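Local coordinates for M32 carboxypeptidase (Chitinophagaceae bacterium, PDB 7A03), which probably acts as a metal-dependent carboxypeptidase of the M32 family, removing residues from the C-terminal end of peptides, at residues W263-E275 against A290-E304. Residues are numbered along the deposited sequence; the frame is centred on the assembly and turned at random.
Sequences WSCIHEGGHALYE and AASLGIHESQSRLWE
Ser-300 packs against Gly-270 where helices 258-277 and 293-307 cross. The axes of segments 263-275 and 293-304 approach to 6.9 Å, with 136° between their N-to-C directions. Gly-270 has no side chain, and the backbones close to 4.2 Å between its CA and that of Ser-300. Trp-303 and Leu-273 extend this tight part: Leu-273 CD1 lies 3.6 Å from Trp-303 CE2, toward the ring's rim. Ser-300 CB also sits over the faces of both the His-267 and His-271 rings.

The histidine side is looser and partly exposed. The NE2 atoms of His-267 and His-271 and Glu-297 OE1 share one water. His-267 has CG anti to its backbone N (chi1 -176°), which carries ND1 to Glu-304 OE1 at 2.8 Å, from above the carboxylate plane. Arg-301 NH2 reaches that oxygen on its syn side, in a salt bridge. Farther along, His-296 NE2 donates to the anti lone pair of Glu-275 OE2 (2.9 Å), ring and carboxylate nearly coplanar; Ser-241 holds OE1. The Tyr-274 edge faces the His-296 ring, and its OH accepts from Ala-291 N (2.9 Å).

His-267, Glu-268 and His-271 are consistent with the HExxH motif of M32 metallopeptidases. The site probably binds metal, but here holds water instead, with Glu-304 as probable second-shell support for His-267.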
loop_
_atom_site.group_PDB
_atom_site.type_symbol
_atom_site.label_atom_id
_atom_site.label_comp_id
_atom_site.label_asym_id
_atom_site.label_seq_id
_atom_site.Cartn_x
_atom_site.Cartn_y
_atom_site.Cartn_z
ATOM N N TRP A 263 3.081 -11.048 11.056
ATOM C CA TRP A 263 2.302 -10.600 9.907
ATOM C C TRP A 263 2.878 -9.339 9.272
ATOM O O TRP A 263 2.738 -9.159 8.052
ATOM C CB TRP A 263 0.803 -10.498 10.248
ATOM C CG TRP A 263 0.232 -11.879 10.428
ATOM C CD1 TRP A 263 -0.335 -12.672 9.475
ATOM C CD2 TRP A 263 0.289 -12.671 11.619
ATOM N NE1 TRP A 263 -0.660 -13.899 10.009
ATOM C CE2 TRP A 263 -0.302 -13.914 11.332
ATOM C CE3 TRP A 263 0.753 -12.432 12.916
ATOM C CZ2 TRP A 263 -0.421 -14.916 12.289
ATOM C CZ3 TRP A 263 0.645 -13.425 13.856
ATOM C CH2 TRP A 263 0.068 -14.653 13.541
ATOM N N SER A 264 3.541 -8.467 10.047
ATOM C CA SER A 264 4.274 -7.373 9.410
ATOM C C SER A 264 5.337 -7.927 8.458
ATOM O O SER A 264 5.523 -7.429 7.334
ATOM C CB SER A 264 4.945 -6.490 10.467
ATOM O OG SER A 264 4.001 -5.747 11.211
ATOM N N CYS A 265 6.074 -8.937 8.921
ATOM C CA CYS A 265 7.150 -9.507 8.125
ATOM C C CYS A 265 6.591 -10.134 6.856
ATOM O O CYS A 265 7.136 -9.945 5.769
ATOM C CB CYS A 265 7.819 -10.601 8.950
ATOM S SG CYS A 265 8.987 -10.005 10.169
ATOM N N ILE A 266 5.484 -10.883 6.966
ATOM C CA ILE A 266 4.932 -11.500 5.759
ATOM C C ILE A 266 4.428 -10.433 4.791
ATOM O O ILE A 266 4.618 -10.531 3.567
ATOM C CB ILE A 266 3.820 -12.501 6.120
ATOM C CG1 ILE A 266 4.373 -13.603 7.047
ATOM C CG2 ILE A 266 3.210 -13.085 4.846
ATOM C CD1 ILE A 266 3.303 -14.450 7.680
ATOM N N HIS A 267 3.797 -9.389 5.331
ATOM C CA HIS A 267 3.280 -8.290 4.520
ATOM C C HIS A 267 4.407 -7.614 3.726
ATOM O O HIS A 267 4.339 -7.459 2.482
ATOM C CB HIS A 267 2.618 -7.313 5.490
ATOM C CG HIS A 267 1.949 -6.147 4.842
ATOM N ND1 HIS A 267 0.598 -6.119 4.562
ATOM C CD2 HIS A 267 2.444 -4.954 4.441
ATOM C CE1 HIS A 267 0.289 -4.950 4.028
ATOM N NE2 HIS A 267 1.394 -4.229 3.933
ATOM N N GLU A 268 5.491 -7.247 4.429
ATOM C CA GLU A 268 6.629 -6.643 3.741
ATOM C C GLU A 268 7.288 -7.627 2.786
ATOM O O GLU A 268 7.699 -7.242 1.689
ATOM C CB GLU A 268 7.652 -6.087 4.736
ATOM C CG GLU A 268 7.085 -5.077 5.716
ATOM C CD GLU A 268 6.351 -3.924 5.048
ATOM O OE1 GLU A 268 6.714 -3.527 3.936
ATOM O OE2 GLU A 268 5.380 -3.418 5.646
ATOM N N GLY A 269 7.384 -8.901 3.172
ATOM C CA GLY A 269 7.879 -9.899 2.249
ATOM C C GLY A 269 7.153 -9.863 0.921
ATOM O O GLY A 269 7.766 -10.012 -0.141
ATOM N N GLY A 270 5.830 -9.672 0.959
ATOM C CA GLY A 270 5.090 -9.652 -0.300
ATOM C C GLY A 270 5.502 -8.499 -1.201
ATOM O O GLY A 270 5.729 -8.675 -2.420
ATOM N N HIS A 271 5.644 -7.305 -0.598
ATOM C CA HIS A 271 6.225 -6.173 -1.343
ATOM C C HIS A 271 7.613 -6.516 -1.890
ATOM O O HIS A 271 7.953 -6.205 -3.052
ATOM C CB HIS A 271 6.395 -4.959 -0.435
ATOM C CG HIS A 271 5.132 -4.227 -0.094
ATOM N ND1 HIS A 271 4.199 -3.837 -1.034
ATOM C CD2 HIS A 271 4.680 -3.772 1.097
ATOM C CE1 HIS A 271 3.225 -3.170 -0.431
ATOM N NE2 HIS A 271 3.488 -3.127 0.865
ATOM N N ALA A 272 8.443 -7.115 -1.042
ATOM C CA ALA A 272 9.847 -7.291 -1.384
ATOM C C ALA A 272 10.018 -8.307 -2.500
ATOM O O ALA A 272 10.878 -8.134 -3.370
ATOM C CB ALA A 272 10.647 -7.696 -0.158
ATOM N N LEU A 273 9.190 -9.354 -2.514
ATOM C CA LEU A 273 9.280 -10.343 -3.579
ATOM C C LEU A 273 8.933 -9.708 -4.917
ATOM O O LEU A 273 9.550 -10.020 -5.950
ATOM C CB LEU A 273 8.349 -11.525 -3.292
ATOM C CG LEU A 273 8.712 -12.410 -2.105
ATOM C CD1 LEU A 273 7.520 -13.302 -1.744
ATOM C CD2 LEU A 273 9.969 -13.255 -2.400
ATOM N N TYR A 274 7.931 -8.814 -4.916
ATOM C CA TYR A 274 7.641 -8.063 -6.134
ATOM C C TYR A 274 8.860 -7.261 -6.590
ATOM O O TYR A 274 9.269 -7.337 -7.758
ATOM C CB TYR A 274 6.466 -7.117 -5.862
ATOM C CG TYR A 274 5.833 -6.426 -7.053
ATOM C CD1 TYR A 274 6.229 -6.697 -8.362
ATOM C CD2 TYR A 274 4.786 -5.529 -6.849
ATOM C CE1 TYR A 274 5.599 -6.073 -9.441
ATOM C CE2 TYR A 274 4.143 -4.906 -7.922
ATOM C CZ TYR A 274 4.556 -5.191 -9.213
ATOM O OH TYR A 274 3.902 -4.568 -10.259
ATOM N N GLU A 275 9.422 -6.447 -5.688
ATOM C CA GLU A 275 10.565 -5.607 -6.068
ATOM C C GLU A 275 11.756 -6.439 -6.554
ATOM O O GLU A 275 12.446 -6.050 -7.511
ATOM C CB GLU A 275 10.969 -4.706 -4.910
ATOM C CG GLU A 275 9.938 -3.614 -4.624
ATOM C CD GLU A 275 9.910 -2.546 -5.712
ATOM O OE1 GLU A 275 10.976 -2.220 -6.270
ATOM O OE2 GLU A 275 8.827 -1.994 -6.015
ATOM N N ALA A 290 7.170 -0.993 -10.276
ATOM C CA ALA A 290 5.910 -1.618 -9.886
ATOM C C ALA A 290 4.746 -0.981 -10.639
ATOM O O ALA A 290 4.745 0.225 -10.908
ATOM C CB ALA A 290 5.682 -1.433 -8.388
ATOM N N ALA A 291 3.737 -1.805 -10.965
ATOM C CA ALA A 291 2.661 -1.381 -11.863
ATOM C C ALA A 291 1.832 -0.246 -11.275
ATOM O O ALA A 291 1.378 0.638 -12.014
ATOM C CB ALA A 291 1.772 -2.568 -12.240
ATOM N N SER A 292 1.615 -0.254 -9.960
ATOM C CA SER A 292 0.789 0.754 -9.297
ATOM C C SER A 292 0.807 0.465 -7.805
ATOM O O SER A 292 1.222 -0.616 -7.370
ATOM C CB SER A 292 -0.660 0.734 -9.770
ATOM O OG SER A 292 -1.371 -0.310 -9.115
ATOM N N LEU A 293 0.334 1.443 -7.020
ATOM C CA LEU A 293 0.229 1.259 -5.575
ATOM C C LEU A 293 -0.740 0.137 -5.243
ATOM O O LEU A 293 -0.492 -0.659 -4.331
ATOM C CB LEU A 293 -0.255 2.545 -4.901
ATOM C CG LEU A 293 0.734 3.687 -4.656
ATOM C CD1 LEU A 293 -0.023 4.862 -4.049
ATOM C CD2 LEU A 293 1.853 3.251 -3.737
ATOM N N GLY A 294 -1.850 0.062 -5.974
ATOM C CA GLY A 294 -2.804 -1.014 -5.746
ATOM C C GLY A 294 -2.229 -2.393 -6.020
ATOM O O GLY A 294 -2.439 -3.325 -5.246
ATOM N N ILE A 295 -1.492 -2.544 -7.119
ATOM C CA ILE A 295 -0.867 -3.837 -7.392
ATOM C C ILE A 295 0.203 -4.151 -6.338
ATOM O O ILE A 295 0.328 -5.289 -5.864
ATOM C CB ILE A 295 -0.348 -3.897 -8.847
ATOM C CG1 ILE A 295 -1.503 -3.758 -9.863
ATOM C CG2 ILE A 295 0.474 -5.177 -9.078
ATOM C CD1 ILE A 295 -2.587 -4.850 -9.749
ATOM N N HIS A 296 0.971 -3.146 -5.915
ATOM C CA HIS A 296 1.935 -3.421 -4.857
ATOM C C HIS A 296 1.228 -3.890 -3.580
ATOM O O HIS A 296 1.635 -4.881 -2.935
ATOM C CB HIS A 296 2.782 -2.174 -4.601
ATOM C CG HIS A 296 4.231 -2.472 -4.401
ATOM N ND1 HIS A 296 4.681 -3.520 -3.626
ATOM C CD2 HIS A 296 5.333 -1.882 -4.917
ATOM C CE1 HIS A 296 6.005 -3.553 -3.663
ATOM N NE2 HIS A 296 6.422 -2.570 -4.441
ATOM N N GLU A 297 0.134 -3.205 -3.219
ATOM C CA GLU A 297 -0.605 -3.601 -2.036
ATOM C C GLU A 297 -1.214 -4.995 -2.196
ATOM O O GLU A 297 -1.326 -5.730 -1.212
ATOM C CB GLU A 297 -1.657 -2.535 -1.695
ATOM C CG GLU A 297 -2.391 -2.778 -0.383
ATOM C CD GLU A 297 -1.572 -2.351 0.833
ATOM O OE1 GLU A 297 -0.423 -1.899 0.659
ATOM O OE2 GLU A 297 -2.084 -2.466 1.961
ATOM N N SER A 298 -1.592 -5.387 -3.421
ATOM C CA SER A 298 -2.095 -6.745 -3.625
ATOM C C SER A 298 -1.037 -7.781 -3.277
ATOM O O SER A 298 -1.360 -8.870 -2.787
ATOM C CB SER A 298 -2.562 -6.959 -5.071
ATOM O OG SER A 298 -1.473 -7.162 -5.971
ATOM N N GLN A 299 0.229 -7.469 -3.542
ATOM C CA GLN A 299 1.284 -8.428 -3.183
ATOM C C GLN A 299 1.457 -8.558 -1.666
ATOM O O GLN A 299 1.533 -9.686 -1.123
ATOM C CB GLN A 299 2.586 -7.992 -3.846
ATOM C CG GLN A 299 2.480 -7.964 -5.349
ATOM C CD GLN A 299 2.025 -9.302 -5.893
ATOM O OE1 GLN A 299 2.805 -10.251 -5.974
ATOM N NE2 GLN A 299 0.738 -9.393 -6.252
ATOM N N SER A 300 1.451 -7.424 -0.960
ATOM C CA SER A 300 1.548 -7.496 0.502
ATOM C C SER A 300 0.362 -8.230 1.130
ATOM O O SER A 300 0.538 -9.068 2.032
ATOM C CB SER A 300 1.739 -6.109 1.126
ATOM O OG SER A 300 0.599 -5.291 0.949
ATOM N N ARG A 301 -0.856 -7.928 0.666
ATOM C CA ARG A 301 -2.035 -8.539 1.263
ATOM C C ARG A 301 -2.193 -10.003 0.872
ATOM O O ARG A 301 -2.698 -10.794 1.679
ATOM C CB ARG A 301 -3.297 -7.772 0.872
ATOM C CG ARG A 301 -3.395 -6.380 1.497
ATOM C CD ARG A 301 -3.341 -6.391 3.024
ATOM N NE ARG A 301 -3.770 -5.094 3.548
ATOM C CZ ARG A 301 -3.690 -4.709 4.817
ATOM N NH1 ARG A 301 -4.173 -3.526 5.158
ATOM N NH2 ARG A 301 -3.174 -5.500 5.754
ATOM N N LEU A 302 -1.797 -10.375 -0.357
ATOM C CA LEU A 302 -1.924 -11.767 -0.766
ATOM C C LEU A 302 -1.082 -12.645 0.133
ATOM O O LEU A 302 -1.547 -13.702 0.596
ATOM C CB LEU A 302 -1.493 -11.938 -2.223
ATOM C CG LEU A 302 -1.571 -13.347 -2.829
ATOM C CD1 LEU A 302 -1.880 -13.249 -4.318
ATOM C CD2 LEU A 302 -0.271 -14.113 -2.626
ATOM N N TRP A 303 0.157 -12.215 0.416
ATOM C CA TRP A 303 0.967 -13.047 1.300
ATOM C C TRP A 303 0.534 -12.936 2.760
ATOM O O TRP A 303 0.466 -13.951 3.469
ATOM C CB TRP A 303 2.440 -12.696 1.146
ATOM C CG TRP A 303 3.059 -13.186 -0.124
ATOM C CD1 TRP A 303 3.221 -12.488 -1.282
ATOM C CD2 TRP A 303 3.628 -14.481 -0.354
ATOM N NE1 TRP A 303 3.880 -13.254 -2.216
ATOM C CE2 TRP A 303 4.116 -14.493 -1.676
ATOM C CE3 TRP A 303 3.769 -15.637 0.430
ATOM C CZ2 TRP A 303 4.756 -15.602 -2.228
ATOM C CZ3 TRP A 303 4.407 -16.744 -0.129
ATOM C CH2 TRP A 303 4.876 -16.722 -1.444
ATOM N N GLU A 304 0.202 -11.730 3.222
ATOM C CA GLU A 304 -0.117 -11.558 4.635
ATOM C C GLU A 304 -1.388 -12.306 5.016
ATOM O O GLU A 304 -1.459 -12.925 6.086
ATOM C CB GLU A 304 -0.274 -10.069 4.955
ATOM C CG GLU A 304 -0.594 -9.828 6.424
ATOM C CD GLU A 304 -1.226 -8.482 6.696
ATOM O OE1 GLU A 304 -1.352 -7.681 5.749
ATOM O OE2 GLU A 304 -1.612 -8.235 7.865
HETATM O O HOH W 1 1.585 -1.897 2.403
HETATM O O HOH W 2 4.741 -10.982 -4.034
HETATM O O HOH W 3 9.100 -0.272 -8.166
#